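Local atomic coordinates of MmeI (Methylophilus methylotrophus, PDB entry 5HR4), a protein that recognises and binds specific DNA as a Type IIL restriction-modification enzyme and probably methylates the exocyclic amino group of adenine in it, with S-adenosyl-L-methionine as methyl donor. Residues Q211-T216 with E249-F254; Y234-P239 with K260-P265. All coordinates share one frame; numbering follows the deposited sequence.

Contact 1 of 2, residues Q211-T216 with E249-F254; sequences QEYIET and EHLAAF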
loop_
_atom_site.group_PDB
_atom_site.type_symbol
_atom_site.label_atom_id
_atom_site.label_comp_id
_atom_site.label_asym_id
_atom_site.label_seq_id
_atom_site.Cartn_x
_atom_site.Cartn_y
_atom_site.Cartn_z
ATOM N N GLN A 211 -13.521 -30.390 21.235
ATOM C CA GLN A 211 -13.511 -31.434 20.217
ATOM C C GLN A 211 -14.173 -32.701 20.730
ATOM O O GLN A 211 -14.979 -33.319 20.023
ATOM C CB GLN A 211 -12.085 -31.740 19.753
ATOM C CG GLN A 211 -12.053 -32.871 18.717
ATOM C CD GLN A 211 -10.659 -33.210 18.241
ATOM O OE1 GLN A 211 -9.779 -32.354 18.215
ATOM N NE2 GLN A 211 -10.449 -34.468 17.855
ATOM N N GLU A 212 -13.858 -33.100 21.962
ATOM C CA GLU A 212 -14.438 -34.329 22.487
ATOM C C GLU A 212 -15.950 -34.218 22.571
ATOM O O GLU A 212 -16.666 -35.163 22.219
ATOM C CB GLU A 212 -13.837 -34.661 23.852
ATOM C CG GLU A 212 -12.376 -35.119 23.776
ATOM C CD GLU A 212 -11.621 -34.961 25.097
ATOM O OE1 GLU A 212 -12.269 -34.995 26.177
ATOM O OE2 GLU A 212 -10.376 -34.794 25.042
ATOM N N TYR A 213 -16.458 -33.060 23.001
ATOM C CA TYR A 213 -17.903 -32.896 23.112
ATOM C C TYR A 213 -18.564 -33.094 21.756
ATOM O O TYR A 213 -19.485 -33.908 21.609
ATOM C CB TYR A 213 -18.244 -31.521 23.696
ATOM C CG TYR A 213 -19.723 -31.349 23.952
ATOM C CD1 TYR A 213 -20.266 -31.550 25.220
ATOM C CD2 TYR A 213 -20.589 -31.001 22.918
ATOM C CE1 TYR A 213 -21.632 -31.400 25.441
ATOM C CE2 TYR A 213 -21.938 -30.857 23.128
ATOM C CZ TYR A 213 -22.460 -31.057 24.382
ATOM O OH TYR A 213 -23.821 -30.897 24.563
ATOM N N ILE A 214 -18.085 -32.369 20.745
ATOM C CA ILE A 214 -18.597 -32.525 19.390
ATOM C C ILE A 214 -18.521 -33.987 18.952
ATOM O O ILE A 214 -19.474 -34.534 18.386
ATOM C CB ILE A 214 -17.826 -31.589 18.441
ATOM C CG1 ILE A 214 -17.920 -30.147 18.941
ATOM C CG2 ILE A 214 -18.364 -31.668 17.024
ATOM C CD1 ILE A 214 -17.177 -29.163 18.084
ATOM N N GLU A 215 -17.404 -34.654 19.225
ATOM C CA GLU A 215 -17.262 -36.030 18.761
ATOM C C GLU A 215 -18.159 -37.014 19.508
ATOM O O GLU A 215 -18.466 -38.081 18.964
ATOM C CB GLU A 215 -15.808 -36.482 18.875
ATOM C CG GLU A 215 -14.860 -35.815 17.883
ATOM C CD GLU A 215 -13.394 -36.149 18.153
ATOM O OE1 GLU A 215 -13.113 -36.748 19.217
ATOM O OE2 GLU A 215 -12.527 -35.810 17.304
ATOM N N THR A 216 -18.597 -36.697 20.721
ATOM C CA THR A 216 -19.317 -37.677 21.523
ATOM C C THR A 216 -20.787 -37.336 21.735
ATOM O O THR A 216 -21.627 -38.241 21.804
ATOM C CB THR A 216 -18.630 -37.852 22.886
ATOM O OG1 THR A 216 -18.712 -36.630 23.626
ATOM C CG2 THR A 216 -17.157 -38.221 22.711
ATOM N N GLU A 249 -23.165 -33.073 32.562
ATOM C CA GLU A 249 -21.807 -33.066 33.102
ATOM C C GLU A 249 -20.809 -32.585 32.063
ATOM O O GLU A 249 -19.936 -31.761 32.354
ATOM C CB GLU A 249 -21.419 -34.451 33.602
ATOM C CG GLU A 249 -21.911 -34.719 34.994
ATOM C CD GLU A 249 -21.855 -36.187 35.336
ATOM O OE1 GLU A 249 -21.258 -36.951 34.543
ATOM O OE2 GLU A 249 -22.419 -36.574 36.385
ATOM N N HIS A 250 -20.949 -33.068 30.830
ATOM C CA HIS A 250 -20.002 -32.693 29.791
ATOM C C HIS A 250 -20.053 -31.191 29.525
ATOM O O HIS A 250 -19.010 -30.554 29.340
ATOM C CB HIS A 250 -20.275 -33.513 28.526
ATOM C CG HIS A 250 -20.308 -35.003 28.754
ATOM N ND1 HIS A 250 -20.718 -35.896 27.785
ATOM C CD2 HIS A 250 -19.973 -35.754 29.834
ATOM C CE1 HIS A 250 -20.641 -37.129 28.258
ATOM N NE2 HIS A 250 -20.191 -37.070 29.499
ATOM N N LEU A 251 -21.254 -30.595 29.533
ATOM C CA LEU A 251 -21.354 -29.148 29.348
ATOM C C LEU A 251 -20.843 -28.400 30.574
ATOM O O LEU A 251 -20.196 -27.350 30.445
ATOM C CB LEU A 251 -22.796 -28.734 29.045
ATOM C CG LEU A 251 -23.392 -29.080 27.677
ATOM C CD1 LEU A 251 -24.927 -29.006 27.708
ATOM C CD2 LEU A 251 -22.825 -28.176 26.579
ATOM N N ALA A 252 -21.121 -28.924 31.773
ATOM C CA ALA A 252 -20.670 -28.268 32.994
ATOM C C ALA A 252 -19.143 -28.200 33.103
ATOM O O ALA A 252 -18.627 -27.425 33.909
ATOM C CB ALA A 252 -21.288 -28.972 34.213
ATOM N N ALA A 253 -18.403 -28.954 32.296
ATOM C CA ALA A 253 -16.950 -28.868 32.353
ATOM C C ALA A 253 -16.398 -27.594 31.728
ATOM O O ALA A 253 -15.204 -27.329 31.879
ATOM C CB ALA A 253 -16.327 -30.090 31.679
ATOM N N PHE A 254 -17.182 -26.835 31.082
ATOM C CA PHE A 254 -16.647 -25.653 30.411
ATOM C C PHE A 254 -16.669 -24.455 31.344
ATOM O O PHE A 254 -17.663 -24.224 32.032
ATOM C CB PHE A 254 -17.457 -25.316 29.160
ATOM C CG PHE A 254 -17.222 -26.245 28.024
ATOM C CD1 PHE A 254 -16.261 -25.959 27.071
ATOM C CD2 PHE A 254 -17.945 -27.410 27.911
ATOM C CE1 PHE A 254 -16.029 -26.825 26.017
ATOM C CE2 PHE A 254 -17.722 -28.278 26.863
ATOM C CZ PHE A 254 -16.757 -27.988 25.917
#

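Contact 2 of 2, residues Y234-P239 with K260-P265; sequences YVLNTP and KLFEEP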
loop_
_atom_site.group_PDB
_atom_site.type_symbol
_atom_site.label_atom_id
_atom_site.label_comp_id
_atom_site.label_asym_id
_atom_site.label_seq_id
_atom_site.Cartn_x
_atom_site.Cartn_y
_atom_site.Cartn_z
ATOM N N TYR A 234 -24.331 -20.394 25.608
ATOM C CA TYR A 234 -24.996 -19.862 26.790
ATOM C C TYR A 234 -24.225 -20.229 28.056
ATOM O O TYR A 234 -24.062 -19.386 28.947
ATOM C CB TYR A 234 -26.456 -20.330 26.869
ATOM C CG TYR A 234 -27.021 -20.187 28.264
ATOM C CD1 TYR A 234 -27.504 -18.963 28.735
ATOM C CD2 TYR A 234 -27.023 -21.272 29.140
ATOM C CE1 TYR A 234 -27.990 -18.844 30.047
ATOM C CE2 TYR A 234 -27.510 -21.160 30.433
ATOM C CZ TYR A 234 -27.994 -19.955 30.881
ATOM O OH TYR A 234 -28.463 -19.886 32.174
ATOM N N VAL A 235 -23.722 -21.468 28.150
ATOM C CA VAL A 235 -22.967 -21.867 29.338
ATOM C C VAL A 235 -21.754 -20.969 29.528
ATOM O O VAL A 235 -21.552 -20.399 30.606
ATOM C CB VAL A 235 -22.540 -23.343 29.266
ATOM C CG1 VAL A 235 -21.517 -23.627 30.370
ATOM C CG2 VAL A 235 -23.732 -24.250 29.421
ATOM N N LEU A 236 -20.921 -20.834 28.488
ATOM C CA LEU A 236 -19.720 -20.000 28.569
ATOM C C LEU A 236 -20.003 -18.564 29.022
ATOM O O LEU A 236 -19.042 -17.824 29.295
ATOM C CB LEU A 236 -19.017 -19.967 27.218
ATOM C CG LEU A 236 -18.484 -21.293 26.672
ATOM C CD1 LEU A 236 -18.107 -21.121 25.212
ATOM C CD2 LEU A 236 -17.275 -21.763 27.485
ATOM N N ASN A 237 -21.282 -18.147 29.096
ATOM C CA ASN A 237 -21.664 -16.839 29.623
ATOM C C ASN A 237 -22.298 -16.926 31.003
ATOM O O ASN A 237 -22.624 -15.884 31.582
ATOM C CB ASN A 237 -22.641 -16.126 28.681
ATOM C CG ASN A 237 -22.642 -14.588 28.863
ATOM O OD1 ASN A 237 -21.588 -13.957 29.092
ATOM N ND2 ASN A 237 -23.831 -13.981 28.750
ATOM N N THR A 238 -22.474 -18.136 31.539
ATOM C CA THR A 238 -23.190 -18.354 32.787
ATOM C C THR A 238 -22.197 -18.690 33.882
ATOM O O THR A 238 -21.570 -19.757 33.822
ATOM C CB THR A 238 -24.210 -19.487 32.652
ATOM O OG1 THR A 238 -25.215 -19.129 31.692
ATOM C CG2 THR A 238 -24.862 -19.762 34.000
ATOM N N PRO A 239 -22.035 -17.849 34.899
ATOM C CA PRO A 239 -21.196 -18.232 36.042
ATOM C C PRO A 239 -21.670 -19.539 36.655
ATOM O O PRO A 239 -22.829 -19.933 36.521
ATOM C CB PRO A 239 -21.351 -17.060 37.016
ATOM C CG PRO A 239 -22.546 -16.317 36.544
ATOM C CD PRO A 239 -22.674 -16.539 35.083
ATOM N N LYS A 260 -17.622 -9.108 26.572
ATOM C CA LYS A 260 -18.384 -8.725 25.377
ATOM C C LYS A 260 -18.481 -9.841 24.335
ATOM O O LYS A 260 -19.338 -9.787 23.448
ATOM C CB LYS A 260 -17.736 -7.484 24.747
ATOM C CG LYS A 260 -18.607 -6.718 23.752
ATOM C CD LYS A 260 -17.768 -5.672 23.021
ATOM C CE LYS A 260 -18.480 -5.165 21.776
ATOM N NZ LYS A 260 -17.624 -4.261 20.954
ATOM N N LEU A 261 -17.631 -10.854 24.425
ATOM C CA LEU A 261 -17.593 -11.905 23.420
ATOM C C LEU A 261 -18.746 -12.873 23.558
ATOM O O LEU A 261 -19.167 -13.442 22.552
ATOM C CB LEU A 261 -16.261 -12.666 23.496
ATOM C CG LEU A 261 -16.035 -13.954 22.685
ATOM C CD1 LEU A 261 -16.193 -13.720 21.194
ATOM C CD2 LEU A 261 -14.663 -14.548 22.977
ATOM N N PHE A 262 -19.293 -13.079 24.757
ATOM C CA PHE A 262 -20.312 -14.117 24.921
ATOM C C PHE A 262 -21.657 -13.592 25.424
ATOM O O PHE A 262 -22.565 -14.396 25.724
ATOM C CB PHE A 262 -19.776 -15.229 25.831
ATOM C CG PHE A 262 -18.837 -16.154 25.121
ATOM C CD1 PHE A 262 -19.330 -17.147 24.289
ATOM C CD2 PHE A 262 -17.458 -15.990 25.224
ATOM C CE1 PHE A 262 -18.462 -17.995 23.588
ATOM C CE2 PHE A 262 -16.588 -16.827 24.523
ATOM C CZ PHE A 262 -17.094 -17.832 23.699
ATOM N N GLU A 263 -21.828 -12.266 25.480
ATOM C CA GLU A 263 -22.986 -11.708 26.157
ATOM C C GLU A 263 -24.238 -11.776 25.305
ATOM O O GLU A 263 -25.342 -11.892 25.850
ATOM C CB GLU A 263 -22.699 -10.268 26.569
ATOM C CG GLU A 263 -22.713 -9.251 25.467
ATOM C CD GLU A 263 -22.461 -7.858 26.028
ATOM O OE1 GLU A 263 -22.424 -7.745 27.277
ATOM O OE2 GLU A 263 -22.292 -6.890 25.244
ATOM N N GLU A 264 -24.098 -11.733 23.967
ATOM C CA GLU A 264 -25.284 -11.617 23.136
ATOM C C GLU A 264 -25.814 -12.991 22.756
ATOM O O GLU A 264 -25.067 -13.808 22.218
ATOM C CB GLU A 264 -24.992 -10.828 21.876
ATOM C CG GLU A 264 -26.205 -10.684 20.997
ATOM C CD GLU A 264 -25.905 -9.994 19.683
ATOM O OE1 GLU A 264 -24.710 -9.728 19.422
ATOM O OE2 GLU A 264 -26.862 -9.718 18.912
ATOM N N PRO A 265 -27.088 -13.279 23.003
ATOM C CA PRO A 265 -27.672 -14.507 22.456
ATOM C C PRO A 265 -27.744 -14.413 20.934
ATOM O O PRO A 265 -27.960 -13.338 20.368
ATOM C CB PRO A 265 -29.067 -14.548 23.098
ATOM C CG PRO A 265 -29.423 -13.103 23.226
ATOM C CD PRO A 265 -28.117 -12.421 23.627
#

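Contact 1 of 2, residues Q211-T216 with E249-F254
Within the helicase spacer domain of MmeI, helix 209-217 packs against the short, loosely hydrogen-bonded helix 249-252 through Y213, which meets H250, L251 and F254. The two backbones come nearest at Y213 and H250, whose CA atoms lie 7.0 Å apart. The first bond of the Y213 side chain points toward 249-254, and a chi1 of -175° sets the ring on the far side from the backbone N. H250 meets the ring through its CB, which reaches the edge near the ring plane, 3.8 Å from Y213 CD1. Farther out along the phenol, the branched end of L251 comes in obliquely, its CD2 3.6 Å from Y213 CE1. The same methyl packs beside the hydroxyl, yet that polar end is not left without a partner, since Y213 OH is hydrogen-bonded to H228 of helix 225-235. At the root of the tyrosine the roles change, and Y213 CB approaches the edge of the F254 ring. F254 also pairs edge-to-face with F205 and touches L209, of the same helix as Y213. The contact is thus an apolar seam of a tyrosine, a leucine and a phenylalanine, closed at the base by Y213 CB and F254 CZ at 4.4 Å.

Contact 2 of 2, residues Y234-P239 with K260-P265
L236 lies over one face of the F262 ring, while the next residue, N237, sets its amide group against the F262 backbone. The leucine makes a CH-pi contact from a position offset toward the ring's rim: L236 CB is 4.2 Å from the centroid of the F262 ring and 17° off its normal. Its CD1 branch continues past the rim, 3.5 Å from F262 CE1, so the two side chains pass each other at a slant. F262 CG is anti to its own carbonyl carbon, which places the ring beside the backbone N, and chi2 of -79° sets its turn. N237 takes the other course, with CG anti to the backbone N (chi1 -157°), and its amide carbon comes 3.1 Å from F262 O. Although N237 ND2 is 3.3 Å from F262 O, the angle is too poor for a hydrogen bond; ND2 also packs on E263, 3.6 Å from its CA. The type I turn from V235 to T238, which follows on from helix 225-235, presents both residues. The L236-F262 half therefore rests on apolar contact, and the N237 amide on close approach without a hydrogen bond to F262 O; polar ties of this turn to the chain just ahead of 260-265 are the backbone bonds of L236 with I257 and N258 and a weak hydrogen bond from N258 to N237 OD1.

How the contacts relate
Contacts 1 and 2 lie in the same helicase spacer domain, their centres about 17 Å apart, and their segments alternate along the chain: 211-216, 234-239, 249-254, 260-265. They meet directly where F254 CB packs 3.9 Å from L236 CD2, so F254 of contact 1 rests on the leucine of contact 2. R243 bonds both the F254 and T238 carbonyls, a polar link between them. Contact 1 is the one near the calcium site: the F254 side chain is about 12 Å from the bound ion, and that of Y213 about 9 Å from that of C283, a calcium ligand. Contact 2 is away from the annotated sites, its nearest atom about 23 Å from the DNA, against about 35 Å for contact 1.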